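Local coordinates for protein spectinomycin phosphotransferase (Legionella pneumophila, PDB 3I1A) that probably transfers a phosphate group from a nucleotide to the antibiotic spectinomycin, a reaction that underlies resistance, using a protein-kinase-like fold, at residues 126-130 / 206-210; 141-146 / 233-238; 150-154 / 286-291; 168-174 / 306-310. One frame throughout, in Å; residues are numbered along the deposited sequence.

Interaction 1: 126-130 / 206-210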
loop_
_atom_site.group_PDB
_atom_site.type_symbol
_atom_site.label_atom_id
_atom_site.label_comp_id
_atom_site.label_asym_id
_atom_site.label_seq_id
_atom_site.Cartn_x
_atom_site.Cartn_y
_atom_site.Cartn_z
ATOM N N ARG A 126 -9.704 -5.721 -12.065
ATOM C CA ARG A 126 -9.926 -7.025 -12.695
ATOM C C ARG A 126 -8.834 -7.254 -13.754
ATOM O O ARG A 126 -8.333 -8.373 -13.924
ATOM C CB ARG A 126 -11.323 -7.080 -13.341
ATOM C CG ARG A 126 -11.652 -8.416 -14.056
ATOM C CD ARG A 126 -11.747 -9.578 -13.076
ATOM N NE ARG A 126 -11.987 -10.859 -13.756
ATOM C CZ ARG A 126 -13.151 -11.227 -14.294
ATOM N NH1 ARG A 126 -14.212 -10.427 -14.240
ATOM N NH2 ARG A 126 -13.262 -12.410 -14.899
ATOM N N GLN A 127 -8.467 -6.194 -14.472
ATOM C CA GLN A 127 -7.419 -6.279 -15.491
ATOM C C GLN A 127 -6.111 -6.740 -14.871
ATOM O O GLN A 127 -5.386 -7.558 -15.440
ATOM C CB GLN A 127 -7.156 -4.914 -16.134
ATOM C CG GLN A 127 -8.008 -4.561 -17.336
ATOM C CD GLN A 127 -7.436 -3.353 -18.061
ATOM O OE1 GLN A 127 -7.509 -2.242 -17.562
ATOM N NE2 GLN A 127 -6.840 -3.577 -19.226
ATOM N N ILE A 128 -5.808 -6.182 -13.709
ATOM C CA ILE A 128 -4.582 -6.512 -12.997
ATOM C C ILE A 128 -4.630 -7.967 -12.559
ATOM O O ILE A 128 -3.686 -8.732 -12.796
ATOM C CB ILE A 128 -4.387 -5.565 -11.767
ATOM C CG1 ILE A 128 -4.060 -4.147 -12.246
ATOM C CG2 ILE A 128 -3.253 -6.087 -10.865
ATOM C CD1 ILE A 128 -4.355 -3.058 -11.196
ATOM N N HIS A 129 -5.731 -8.375 -11.946
ATOM C CA HIS A 129 -5.836 -9.751 -11.483
ATOM C C HIS A 129 -5.793 -10.772 -12.616
ATOM O O HIS A 129 -5.415 -11.911 -12.395
ATOM C CB HIS A 129 -7.127 -9.947 -10.675
ATOM C CG HIS A 129 -7.142 -9.179 -9.391
ATOM N ND1 HIS A 129 -8.270 -9.035 -8.617
ATOM C CD2 HIS A 129 -6.145 -8.552 -8.724
ATOM C CE1 HIS A 129 -7.968 -8.352 -7.523
ATOM N NE2 HIS A 129 -6.682 -8.047 -7.565
ATOM N N GLU A 130 -6.177 -10.380 -13.820
ATOM C CA GLU A 130 -6.147 -11.337 -14.912
ATOM C C GLU A 130 -4.850 -11.304 -15.700
ATOM O O GLU A 130 -4.673 -12.097 -16.633
ATOM C CB GLU A 130 -7.321 -11.098 -15.861
ATOM C CG GLU A 130 -8.670 -11.300 -15.198
ATOM C CD GLU A 130 -9.767 -11.583 -16.194
ATOM O OE1 GLU A 130 -9.824 -10.885 -17.219
ATOM O OE2 GLU A 130 -10.577 -12.497 -15.946
ATOM N N TYR A 206 -3.758 -18.112 -7.299
ATOM C CA TYR A 206 -3.141 -16.851 -6.917
ATOM C C TYR A 206 -3.091 -15.948 -8.146
ATOM O O TYR A 206 -2.970 -16.432 -9.283
ATOM C CB TYR A 206 -1.721 -17.084 -6.402
ATOM C CG TYR A 206 -1.620 -17.550 -4.948
ATOM C CD1 TYR A 206 -2.711 -18.095 -4.279
ATOM C CD2 TYR A 206 -0.412 -17.457 -4.264
ATOM C CE1 TYR A 206 -2.598 -18.531 -2.963
ATOM C CE2 TYR A 206 -0.288 -17.898 -2.943
ATOM C CZ TYR A 206 -1.385 -18.429 -2.303
ATOM O OH TYR A 206 -1.260 -18.837 -0.990
ATOM N N VAL A 207 -3.189 -14.640 -7.932
ATOM C CA VAL A 207 -3.143 -13.691 -9.035
ATOM C C VAL A 207 -2.248 -12.538 -8.596
ATOM O O VAL A 207 -1.888 -12.439 -7.421
ATOM C CB VAL A 207 -4.555 -13.116 -9.368
ATOM C CG1 VAL A 207 -5.487 -14.235 -9.819
ATOM C CG2 VAL A 207 -5.113 -12.361 -8.165
ATOM N N LEU A 208 -1.876 -11.683 -9.536
ATOM C CA LEU A 208 -1.050 -10.528 -9.212
ATOM C C LEU A 208 -1.947 -9.567 -8.425
ATOM O O LEU A 208 -2.999 -9.140 -8.929
ATOM C CB LEU A 208 -0.563 -9.871 -10.499
ATOM C CG LEU A 208 0.134 -8.512 -10.371
ATOM C CD1 LEU A 208 1.432 -8.675 -9.532
ATOM C CD2 LEU A 208 0.446 -7.991 -11.794
ATOM N N CYS A 209 -1.524 -9.227 -7.207
ATOM C CA CYS A 209 -2.272 -8.344 -6.306
ATOM C C CYS A 209 -1.483 -7.126 -5.915
ATOM O O CYS A 209 -0.269 -7.187 -5.781
ATOM C CB CYS A 209 -2.633 -9.061 -5.001
ATOM S SG CYS A 209 -3.866 -10.334 -5.189
ATOM N N HIS A 210 -2.185 -6.013 -5.746
ATOM C CA HIS A 210 -1.541 -4.796 -5.278
ATOM C C HIS A 210 -1.117 -5.031 -3.810
ATOM O O HIS A 210 0.012 -4.713 -3.418
ATOM C CB HIS A 210 -2.524 -3.638 -5.389
ATOM C CG HIS A 210 -1.983 -2.348 -4.872
ATOM N ND1 HIS A 210 -1.920 -2.053 -3.526
ATOM C CD2 HIS A 210 -1.530 -1.253 -5.524
ATOM C CE1 HIS A 210 -1.462 -0.821 -3.375
ATOM N NE2 HIS A 210 -1.219 -0.315 -4.573
HETATM O O HOH W 1 -2.661 -12.432 -12.279
#
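The imidazole of His-129 lies across Val-207, Leu-208 and Cys-209, joining the end of helix 115-129 to strand 207-209 in the C-terminal lobe of this kinase-like phosphotransferase fold. Three different approaches define how the ring is turned. Leu-208 O sits at its edge, close to the ring plane, 3.2 Å from His-129 CD2, a carbon rather than a nitrogen; this carbonyl oxygen is buried by the contact and has no hydrogen-bonding partner in the model. Val-207 CG2 comes in off-centre, 4.3 Å from the centroid of the His-129 ring and 30° off its normal, a slanting CH-pi contact. Cys-209 SG is also oblique and more distant, at 4.9 Å from the same centroid. With CG of His-129 anti to the carbonyl carbon (chi1 -66°), the ring lies against the strand, and both of its nitrogens are engaged: ND1 with Tyr-267 OH and NE2 with Asp-242 OD2. These two bonds probably hold the ring's rotation, with CD2 rather than a nitrogen turned to Leu-208 O.

Beside the histidine, Ile-128 crosses Leu-208 at a slant, its CG2 branch 4.2 Å from Leu-208 CG. Leu-208 is covered further by Ile-65 and Leu-69 of helix 61-71; the side chains here are apolar, though Ile-128 CG2 also packs on Leu-208 O. At the helix end Val-207 CB lies 3.4 Å from His-129 O. That same His-129 O accepts from a water at 2.8 Å, and the water in turn accepts from Leu-208 N at 2.9 Å.

Interaction 2: 141-146 / 233-238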
loop_
_atom_site.group_PDB
_atom_site.type_symbol
_atom_site.label_atom_id
_atom_site.label_comp_id
_atom_site.label_asym_id
_atom_site.label_seq_id
_atom_site.Cartn_x
_atom_site.Cartn_y
_atom_site.Cartn_z
ATOM N N LEU A 141 8.163 -12.355 -7.186
ATOM C CA LEU A 141 7.056 -11.904 -6.341
ATOM C C LEU A 141 6.929 -12.694 -5.050
ATOM O O LEU A 141 7.107 -13.915 -5.039
ATOM C CB LEU A 141 5.727 -12.017 -7.123
ATOM C CG LEU A 141 5.564 -10.957 -8.209
ATOM C CD1 LEU A 141 4.458 -11.382 -9.191
ATOM C CD2 LEU A 141 5.253 -9.614 -7.532
ATOM N N ARG A 142 6.630 -11.997 -3.962
ATOM C CA ARG A 142 6.414 -12.666 -2.705
ATOM C C ARG A 142 5.073 -13.393 -2.844
ATOM O O ARG A 142 4.162 -12.933 -3.560
ATOM C CB ARG A 142 6.378 -11.653 -1.564
ATOM C CG ARG A 142 5.315 -10.598 -1.686
ATOM C CD ARG A 142 5.702 -9.402 -0.856
ATOM N NE ARG A 142 4.635 -8.408 -0.862
ATOM C CZ ARG A 142 3.632 -8.400 0.003
ATOM N NH1 ARG A 142 3.564 -9.334 0.945
ATOM N NH2 ARG A 142 2.709 -7.450 -0.058
ATOM N N LYS A 143 4.977 -14.546 -2.190
ATOM C CA LYS A 143 3.773 -15.360 -2.234
ATOM C C LYS A 143 3.033 -15.323 -0.902
ATOM O O LYS A 143 3.654 -15.254 0.161
ATOM C CB LYS A 143 4.147 -16.817 -2.554
ATOM C CG LYS A 143 3.934 -17.286 -4.002
ATOM C CD LYS A 143 4.836 -16.612 -5.005
ATOM C CE LYS A 143 6.285 -17.048 -4.852
ATOM N NZ LYS A 143 7.095 -16.440 -5.934
ATOM N N GLU A 144 1.704 -15.361 -0.956
ATOM C CA GLU A 144 0.932 -15.408 0.282
ATOM C C GLU A 144 1.233 -16.763 0.925
ATOM O O GLU A 144 1.086 -17.810 0.277
ATOM C CB GLU A 144 -0.570 -15.338 -0.005
ATOM C CG GLU A 144 -1.471 -15.448 1.223
ATOM C CD GLU A 144 -1.159 -14.362 2.237
ATOM O OE1 GLU A 144 -1.481 -13.198 1.923
ATOM O OE2 GLU A 144 -0.576 -14.672 3.310
ATOM N N ILE A 145 1.675 -16.746 2.179
ATOM C CA ILE A 145 1.929 -18.005 2.900
ATOM C C ILE A 145 1.178 -18.099 4.234
ATOM O O ILE A 145 1.431 -19.011 5.034
ATOM C CB ILE A 145 3.442 -18.253 3.142
ATOM C CG1 ILE A 145 4.056 -17.143 3.984
ATOM C CG2 ILE A 145 4.157 -18.364 1.800
ATOM C CD1 ILE A 145 5.523 -17.432 4.339
ATOM N N TYR A 146 0.249 -17.167 4.457
ATOM C CA TYR A 146 -0.566 -17.121 5.663
ATOM C C TYR A 146 0.273 -17.136 6.930
ATOM O O TYR A 146 -0.049 -17.813 7.905
ATOM C CB TYR A 146 -1.558 -18.286 5.636
ATOM C CG TYR A 146 -2.506 -18.176 4.456
ATOM C CD1 TYR A 146 -3.564 -17.280 4.485
ATOM C CD2 TYR A 146 -2.295 -18.903 3.280
ATOM C CE1 TYR A 146 -4.386 -17.094 3.379
ATOM C CE2 TYR A 146 -3.132 -18.722 2.156
ATOM C CZ TYR A 146 -4.172 -17.808 2.228
ATOM O OH TYR A 146 -5.016 -17.604 1.152
ATOM N N GLU A 233 5.269 -3.071 -3.178
ATOM C CA GLU A 233 5.254 -4.439 -2.686
ATOM C C GLU A 233 4.083 -5.288 -3.180
ATOM O O GLU A 233 3.272 -5.736 -2.375
ATOM C CB GLU A 233 5.259 -4.414 -1.154
ATOM C CG GLU A 233 6.441 -3.684 -0.556
ATOM C CD GLU A 233 7.562 -4.625 -0.170
ATOM O OE1 GLU A 233 8.072 -5.344 -1.065
ATOM O OE2 GLU A 233 7.930 -4.651 1.028
ATOM N N PRO A 234 3.970 -5.496 -4.501
ATOM C CA PRO A 234 2.871 -6.313 -5.034
ATOM C C PRO A 234 3.144 -7.759 -4.611
ATOM O O PRO A 234 4.178 -8.033 -4.009
ATOM C CB PRO A 234 2.982 -6.107 -6.544
ATOM C CG PRO A 234 4.468 -5.913 -6.760
ATOM C CD PRO A 234 4.853 -5.023 -5.580
ATOM N N MET A 235 2.253 -8.685 -4.950
ATOM C CA MET A 235 2.437 -10.086 -4.543
ATOM C C MET A 235 1.509 -11.024 -5.318
ATOM O O MET A 235 0.658 -10.565 -6.081
ATOM C CB MET A 235 2.122 -10.238 -3.049
ATOM C CG MET A 235 0.628 -10.151 -2.709
ATOM S SD MET A 235 0.220 -10.228 -0.938
ATOM C CE MET A 235 0.913 -11.834 -0.487
ATOM N N LEU A 236 1.709 -12.330 -5.147
ATOM C CA LEU A 236 0.823 -13.310 -5.760
ATOM C C LEU A 236 0.015 -13.835 -4.589
ATOM O O LEU A 236 0.572 -14.294 -3.596
ATOM C CB LEU A 236 1.604 -14.454 -6.426
ATOM C CG LEU A 236 2.344 -14.029 -7.684
ATOM C CD1 LEU A 236 3.255 -15.116 -8.189
ATOM C CD2 LEU A 236 1.315 -13.686 -8.732
ATOM N N ALA A 237 -1.313 -13.743 -4.690
ATOM C CA ALA A 237 -2.147 -14.184 -3.599
ATOM C C ALA A 237 -3.567 -14.292 -4.155
ATOM O O ALA A 237 -3.807 -13.941 -5.311
ATOM C CB ALA A 237 -2.091 -13.113 -2.492
ATOM N N PRO A 238 -4.499 -14.834 -3.364
ATOM C CA PRO A 238 -5.895 -14.954 -3.796
ATOM C C PRO A 238 -6.381 -13.526 -4.053
ATOM O O PRO A 238 -5.960 -12.597 -3.358
ATOM C CB PRO A 238 -6.588 -15.540 -2.569
ATOM C CG PRO A 238 -5.507 -16.394 -1.963
ATOM C CD PRO A 238 -4.300 -15.464 -2.049
HETATM O O HOH W 2 6.900 -9.102 -4.264
#
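Leu-236 offers both of its backbone polar atoms to the segment 141-146. Leu-236 N donates to Arg-142 O at 3.0 Å with an N-H...O angle of 169°, and Leu-236 O accepts from Glu-144 N at 3.1 Å. Because the two partners flank Lys-143, the pairing of Lys-143 with Leu-236 is a parallel beta bridge.

The neighbouring carbonyls are taken by the Arg-142 side chain. From its first torsion of 59°, which sets CG between the backbone N and the carbonyl carbon, the chain extends to NE and crosses Met-235 at a slant, the CB of Met-235 covering one face of the guanidinium. Arg-142 NH2 donates to Glu-233 O at 2.9 Å and 162°; the acceptor lies in the guanidinium plane, whereas the donor is tilted from the carbonyl plane. Glu-233 O also bonds Ser-211 OG. Arg-142 NE is shared weakly between Pro-234 O at 3.2 Å and Glu-233 O; a water that accepts from Arg-142 N donates to Pro-234 O too.

Within 141-146, Lys-143 folds back so that NZ reaches Leu-141 O at 2.7 Å. Glu-144 divides its carboxylate: OE2 uses its anti lone pair for Tyr-146 N at 2.9 Å, while OE1 bonds Tyr-280 OH of helix 274-297. Leu-141 CD1 packs 3.7 Å from Leu-236 CG.

Strand 235-237, whose other edge pairs with 207-209 (Met-235 with Cys-209, Ala-237 with Val-207), is the middle strand of a small mixed sheet in the C-terminal lobe of a kinase-like fold, a few residues after Asp-230, a magnesium ligand in another structure of this protein; no metal is bound here.

Interaction 3: 150-154 / 286-291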
loop_
_atom_site.group_PDB
_atom_site.type_symbol
_atom_site.label_atom_id
_atom_site.label_comp_id
_atom_site.label_asym_id
_atom_site.label_seq_id
_atom_site.Cartn_x
_atom_site.Cartn_y
_atom_site.Cartn_z
ATOM N N TRP A 150 2.489 -11.993 12.687
ATOM C CA TRP A 150 1.757 -10.923 13.352
ATOM C C TRP A 150 0.811 -11.420 14.423
ATOM O O TRP A 150 0.659 -10.789 15.472
ATOM C CB TRP A 150 0.998 -10.109 12.307
ATOM C CG TRP A 150 1.893 -9.746 11.190
ATOM C CD1 TRP A 150 1.905 -10.282 9.930
ATOM C CD2 TRP A 150 2.958 -8.792 11.233
ATOM N NE1 TRP A 150 2.914 -9.712 9.182
ATOM C CE2 TRP A 150 3.577 -8.795 9.959
ATOM C CE3 TRP A 150 3.450 -7.932 12.225
ATOM C CZ2 TRP A 150 4.661 -7.972 9.652
ATOM C CZ3 TRP A 150 4.531 -7.112 11.918
ATOM C CH2 TRP A 150 5.123 -7.138 10.642
ATOM N N ARG A 151 0.156 -12.545 14.171
ATOM C CA ARG A 151 -0.737 -13.073 15.177
ATOM C C ARG A 151 0.069 -13.394 16.434
ATOM O O ARG A 151 -0.392 -13.167 17.540
ATOM C CB ARG A 151 -1.430 -14.336 14.665
ATOM C CG ARG A 151 -2.437 -14.046 13.560
ATOM C CD ARG A 151 -3.263 -15.274 13.228
ATOM N NE ARG A 151 -2.519 -16.279 12.481
ATOM C CZ ARG A 151 -2.248 -16.209 11.183
ATOM N NH1 ARG A 151 -2.649 -15.159 10.470
ATOM N NH2 ARG A 151 -1.610 -17.214 10.584
ATOM N N GLU A 152 1.269 -13.917 16.254
ATOM C CA GLU A 152 2.120 -14.262 17.391
ATOM C C GLU A 152 2.524 -13.012 18.156
ATOM O O GLU A 152 2.481 -12.999 19.387
ATOM C CB GLU A 152 3.371 -15.021 16.924
ATOM C CG GLU A 152 3.050 -16.375 16.295
ATOM C CD GLU A 152 4.282 -17.127 15.817
ATOM O OE1 GLU A 152 5.231 -16.488 15.312
ATOM O OE2 GLU A 152 4.295 -18.367 15.928
ATOM N N ILE A 153 2.900 -11.963 17.432
ATOM C CA ILE A 153 3.300 -10.716 18.086
ATOM C C ILE A 153 2.164 -10.149 18.925
ATOM O O ILE A 153 2.384 -9.703 20.054
ATOM C CB ILE A 153 3.744 -9.665 17.056
ATOM C CG1 ILE A 153 5.103 -10.058 16.484
ATOM C CG2 ILE A 153 3.852 -8.286 17.713
ATOM C CD1 ILE A 153 5.463 -9.309 15.213
ATOM N N VAL A 154 0.942 -10.160 18.409
ATOM C CA VAL A 154 -0.141 -9.611 19.205
ATOM C C VAL A 154 -0.359 -10.483 20.448
ATOM O O VAL A 154 -0.704 -9.976 21.509
ATOM C CB VAL A 154 -1.476 -9.485 18.408
ATOM C CG1 VAL A 154 -2.562 -8.980 19.306
ATOM C CG2 VAL A 154 -1.295 -8.501 17.229
ATOM N N VAL A 286 -4.847 -7.218 12.538
ATOM C CA VAL A 286 -3.876 -7.842 13.430
ATOM C C VAL A 286 -2.476 -7.308 13.159
ATOM O O VAL A 286 -1.718 -7.028 14.102
ATOM C CB VAL A 286 -3.885 -9.377 13.271
ATOM C CG1 VAL A 286 -2.685 -9.989 14.001
ATOM C CG2 VAL A 286 -5.187 -9.936 13.802
ATOM N N GLU A 287 -2.140 -7.167 11.874
ATOM C CA GLU A 287 -0.844 -6.651 11.432
ATOM C C GLU A 287 -0.621 -5.235 11.981
ATOM O O GLU A 287 0.454 -4.913 12.479
ATOM C CB GLU A 287 -0.776 -6.651 9.887
ATOM C CG GLU A 287 -0.154 -7.913 9.286
ATOM C CD GLU A 287 -0.590 -8.212 7.850
ATOM O OE1 GLU A 287 -0.637 -7.271 7.029
ATOM O OE2 GLU A 287 -0.871 -9.396 7.551
ATOM N N ASP A 288 -1.645 -4.396 11.881
ATOM C CA ASP A 288 -1.575 -3.016 12.384
ATOM C C ASP A 288 -1.547 -2.981 13.929
ATOM O O ASP A 288 -0.891 -2.124 14.516
ATOM C CB ASP A 288 -2.773 -2.182 11.907
ATOM C CG ASP A 288 -2.595 -1.642 10.484
ATOM O OD1 ASP A 288 -1.469 -1.659 9.974
ATOM O OD2 ASP A 288 -3.598 -1.183 9.903
ATOM N N ILE A 289 -2.251 -3.893 14.595
ATOM C CA ILE A 289 -2.235 -3.862 16.061
ATOM C C ILE A 289 -0.808 -4.190 16.490
ATOM O O ILE A 289 -0.279 -3.639 17.464
ATOM C CB ILE A 289 -3.253 -4.901 16.674
ATOM C CG1 ILE A 289 -4.684 -4.388 16.490
ATOM C CG2 ILE A 289 -2.993 -5.096 18.168
ATOM C CD1 ILE A 289 -5.770 -5.390 16.839
ATOM N N ALA A 290 -0.172 -5.105 15.765
ATOM C CA ALA A 290 1.182 -5.500 16.097
ATOM C C ALA A 290 2.168 -4.351 15.917
ATOM O O ALA A 290 3.004 -4.096 16.780
ATOM C CB ALA A 290 1.606 -6.713 15.238
ATOM N N VAL A 291 2.070 -3.664 14.781
ATOM C CA VAL A 291 2.959 -2.561 14.455
ATOM C C VAL A 291 2.741 -1.323 15.318
ATOM O O VAL A 291 3.687 -0.826 15.963
ATOM C CB VAL A 291 2.836 -2.198 12.942
ATOM C CG1 VAL A 291 3.582 -0.923 12.653
ATOM C CG2 VAL A 291 3.415 -3.343 12.079
#
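Val-154 and Ala-290 mark the tight side of this helix pair: both are buried, their CA atoms are 5.3 Å apart, and the local axes of 150-154 and 286-291 pass at 8.5 Å. With CG1 of Val-154 anti to the backbone N (chi1 177°), the other branch, CG2, points into the neighbouring helix and makes several contacts there. It lies 3.5 Å from Val-286 O and 3.8 Å from Val-286 CG1, and also meets Ile-289 CG2 and Ala-290 CB. The small methyl of Ala-290 is itself wedged between two larger groups, Ile-153 CG2 at 3.7 Å and Trp-150 CE3, which it touches at the ring edge, also at 3.7 Å.

The two helices run in broadly the same sense, 48° apart, and belong to the helical part of the C-terminal lobe in this kinase-like fold, with helix 182-198 closing the buried side. From that helix Ile-185 and Val-189 reach Val-154, and Leu-188 reaches Ile-289. Arg-151 turns its CB away from helix 286-291 and is held by salt bridges to Glu-193 and Glu-283, so its alkyl part gives Val-286 CG1 little more than a grazing contact.

Toward solvent, Trp-150 forms the margin. In the conformer described, one of two for Glu-287, CG of that residue sits over one face of the indole, 3.4 Å from the centroid of the five-membered ring and 19° off its normal, a CH-pi contact in this conformer, and doubtful for the other. Further out, the benzo end of the indole runs beside exposed Val-291, with Trp-150 CZ3 3.9 Å from Val-291 CG2.

Interaction 4: 168-174 / 306-310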
loop_
_atom_site.group_PDB
_atom_site.type_symbol
_atom_site.label_atom_id
_atom_site.label_comp_id
_atom_site.label_asym_id
_atom_site.label_seq_id
_atom_site.Cartn_x
_atom_site.Cartn_y
_atom_site.Cartn_z
ATOM N N ASP A 168 5.157 5.037 30.733
ATOM C CA ASP A 168 4.956 6.478 30.589
ATOM C C ASP A 168 3.481 6.727 30.246
ATOM O O ASP A 168 2.693 5.791 30.176
ATOM C CB ASP A 168 5.923 7.111 29.556
ATOM C CG ASP A 168 5.617 6.775 28.094
ATOM O OD1 ASP A 168 4.758 5.915 27.796
ATOM O OD2 ASP A 168 6.276 7.405 27.214
ATOM N N LYS A 169 3.107 7.990 30.074
ATOM C CA LYS A 169 1.726 8.362 29.788
ATOM C C LYS A 169 1.105 7.635 28.609
ATOM O O LYS A 169 -0.014 7.115 28.700
ATOM C CB LYS A 169 1.643 9.881 29.533
ATOM C CG LYS A 169 0.205 10.445 29.474
ATOM C CD LYS A 169 0.255 11.950 29.124
ATOM C CE LYS A 169 -1.113 12.615 29.071
ATOM N NZ LYS A 169 -0.979 13.973 28.458
ATOM N N LEU A 170 1.819 7.619 27.490
ATOM C CA LEU A 170 1.271 6.973 26.305
ATOM C C LEU A 170 1.134 5.464 26.470
ATOM O O LEU A 170 0.126 4.889 26.088
ATOM C CB LEU A 170 2.129 7.311 25.106
ATOM C CG LEU A 170 1.822 8.726 24.619
ATOM C CD1 LEU A 170 2.751 9.060 23.436
ATOM C CD2 LEU A 170 0.357 8.814 24.191
ATOM N N THR A 171 2.136 4.830 27.068
ATOM C CA THR A 171 2.061 3.385 27.281
ATOM C C THR A 171 0.898 3.023 28.196
ATOM O O THR A 171 0.175 2.064 27.943
ATOM C CB THR A 171 3.355 2.846 27.901
ATOM O OG1 THR A 171 4.416 3.006 26.957
ATOM C CG2 THR A 171 3.205 1.365 28.244
ATOM N N ALA A 172 0.705 3.797 29.259
ATOM C CA ALA A 172 -0.401 3.525 30.179
ATOM C C ALA A 172 -1.763 3.729 29.512
ATOM O O ALA A 172 -2.718 2.973 29.753
ATOM C CB ALA A 172 -0.295 4.424 31.439
ATOM N N ALA A 173 -1.877 4.762 28.681
ATOM C CA ALA A 173 -3.138 5.040 27.994
ATOM C C ALA A 173 -3.448 3.905 27.005
ATOM O O ALA A 173 -4.603 3.468 26.868
ATOM C CB ALA A 173 -3.049 6.389 27.257
ATOM N N PHE A 174 -2.406 3.426 26.335
ATOM C CA PHE A 174 -2.550 2.333 25.368
ATOM C C PHE A 174 -2.986 1.040 26.060
ATOM O O PHE A 174 -3.866 0.339 25.569
ATOM C CB PHE A 174 -1.228 2.085 24.650
ATOM C CG PHE A 174 -1.245 0.866 23.774
ATOM C CD1 PHE A 174 -1.981 0.863 22.586
ATOM C CD2 PHE A 174 -0.570 -0.296 24.169
ATOM C CE1 PHE A 174 -2.051 -0.287 21.803
ATOM C CE2 PHE A 174 -0.629 -1.457 23.397
ATOM C CZ PHE A 174 -1.376 -1.450 22.207
ATOM N N ARG A 306 4.437 8.644 18.526
ATOM C CA ARG A 306 3.725 7.590 19.231
ATOM C C ARG A 306 2.264 7.987 19.424
ATOM O O ARG A 306 1.395 7.144 19.364
ATOM C CB ARG A 306 4.378 7.298 20.579
ATOM C CG ARG A 306 5.660 6.497 20.438
ATOM C CD ARG A 306 6.401 6.397 21.762
ATOM N NE ARG A 306 5.724 5.534 22.736
ATOM C CZ ARG A 306 5.654 5.780 24.043
ATOM N NH1 ARG A 306 6.210 6.874 24.555
ATOM N NH2 ARG A 306 5.042 4.917 24.845
ATOM N N LEU A 307 1.989 9.270 19.680
ATOM C CA LEU A 307 0.583 9.683 19.827
ATOM C C LEU A 307 -0.135 9.473 18.489
ATOM O O LEU A 307 -1.309 9.119 18.460
ATOM C CB LEU A 307 0.470 11.164 20.244
ATOM C CG LEU A 307 -0.940 11.787 20.378
ATOM C CD1 LEU A 307 -1.868 11.028 21.358
ATOM C CD2 LEU A 307 -0.747 13.218 20.892
ATOM N N GLU A 308 0.539 9.709 17.369
ATOM C CA GLU A 308 -0.147 9.488 16.084
ATOM C C GLU A 308 -0.501 8.012 15.932
ATOM O O GLU A 308 -1.600 7.672 15.473
ATOM C CB GLU A 308 0.719 9.934 14.903
ATOM C CG GLU A 308 1.015 11.432 14.908
ATOM C CD GLU A 308 1.794 11.899 13.684
ATOM O OE1 GLU A 308 2.798 11.249 13.311
ATOM O OE2 GLU A 308 1.404 12.940 13.110
ATOM N N SER A 309 0.428 7.139 16.318
ATOM C CA SER A 309 0.179 5.691 16.249
ATOM C C SER A 309 -1.030 5.344 17.130
ATOM O O SER A 309 -1.872 4.552 16.734
ATOM C CB SER A 309 1.384 4.909 16.755
ATOM O OG SER A 309 2.507 5.110 15.921
ATOM N N PHE A 310 -1.124 5.970 18.306
ATOM C CA PHE A 310 -2.222 5.703 19.238
ATOM C C PHE A 310 -3.567 6.123 18.641
ATOM O O PHE A 310 -4.536 5.391 18.737
ATOM C CB PHE A 310 -1.928 6.416 20.573
ATOM C CG PHE A 310 -2.863 6.050 21.708
ATOM C CD1 PHE A 310 -3.480 4.803 21.772
ATOM C CD2 PHE A 310 -3.065 6.945 22.756
ATOM C CE1 PHE A 310 -4.280 4.457 22.867
ATOM C CE2 PHE A 310 -3.870 6.605 23.859
ATOM C CZ PHE A 310 -4.474 5.364 23.911
#
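Asp-168 OD1 accepts from two donors at once, Thr-171 N at 2.9 Å and Arg-306 NH2 at 3.1 Å. The first is an N-cap bond that closes the start of helix 169-180; the second is half of a salt bridge to helix 303-315, so one carboxylate both caps a helix and ties it to its neighbour. The other half is shorter: Arg-306 NH1 meets the syn lone pair of Asp-168 OD2 at 2.7 Å. The grip is end-on and two-pronged, with the carboxylate and guanidinium planes only 17° apart.

Arg-306 bends at chi3 (71°), turning its guanidinium edge to Asp-168, while Leu-170 CB lies over one face of it, 3.6 Å above the plane. The remaining bonding capacity is spent on nearby backbone and an amide: NE on Asp-295 O, NH2 on Leu-296 O and NH1 on Asn-303 OD1. Leu-296 O also accepts from Thr-171 OG1, which joins the end of helix 274-297 to the same cluster.

Beyond the polar end, the two helix segments run nearly parallel, 11° apart, and are spaced by side chains. Leu-170 CD1 rests 3.7 Å from Arg-306 CB. Phe-310 lies against the next turn, with CE1 at the edge of the Phe-174 ring, near its plane. Its CE2 approaches Ala-173 CB at 3.5 Å, and its CZ stands 3.5 Å from Ala-173 O.

In the fold
Interactions 1 and 2 form one continuous unit, their centres 11 Å apart: Val-207 N lies 2.8 Å from Ala-237 O and Cys-209 N 2.8 Å from Met-235 O, so strands 207-209 and 235-237 are adjacent. Interaction 2 lies closest to the magnesium site seen in another structure of this protein, unoccupied here: the side chain of Glu-233 is about 6 Å from that of Asp-230, whereas in interaction 1 that of Ile-128 is about 11 Å from that of Asn-217. Interaction 2 passes to interaction 3 through Tyr-146 O and Arg-151 NH2, 3.2 Å apart. Interactions 3 and 4 lie away from these sites, with centres 17 Å apart, where helices 274-297 and 303-315 follow each other.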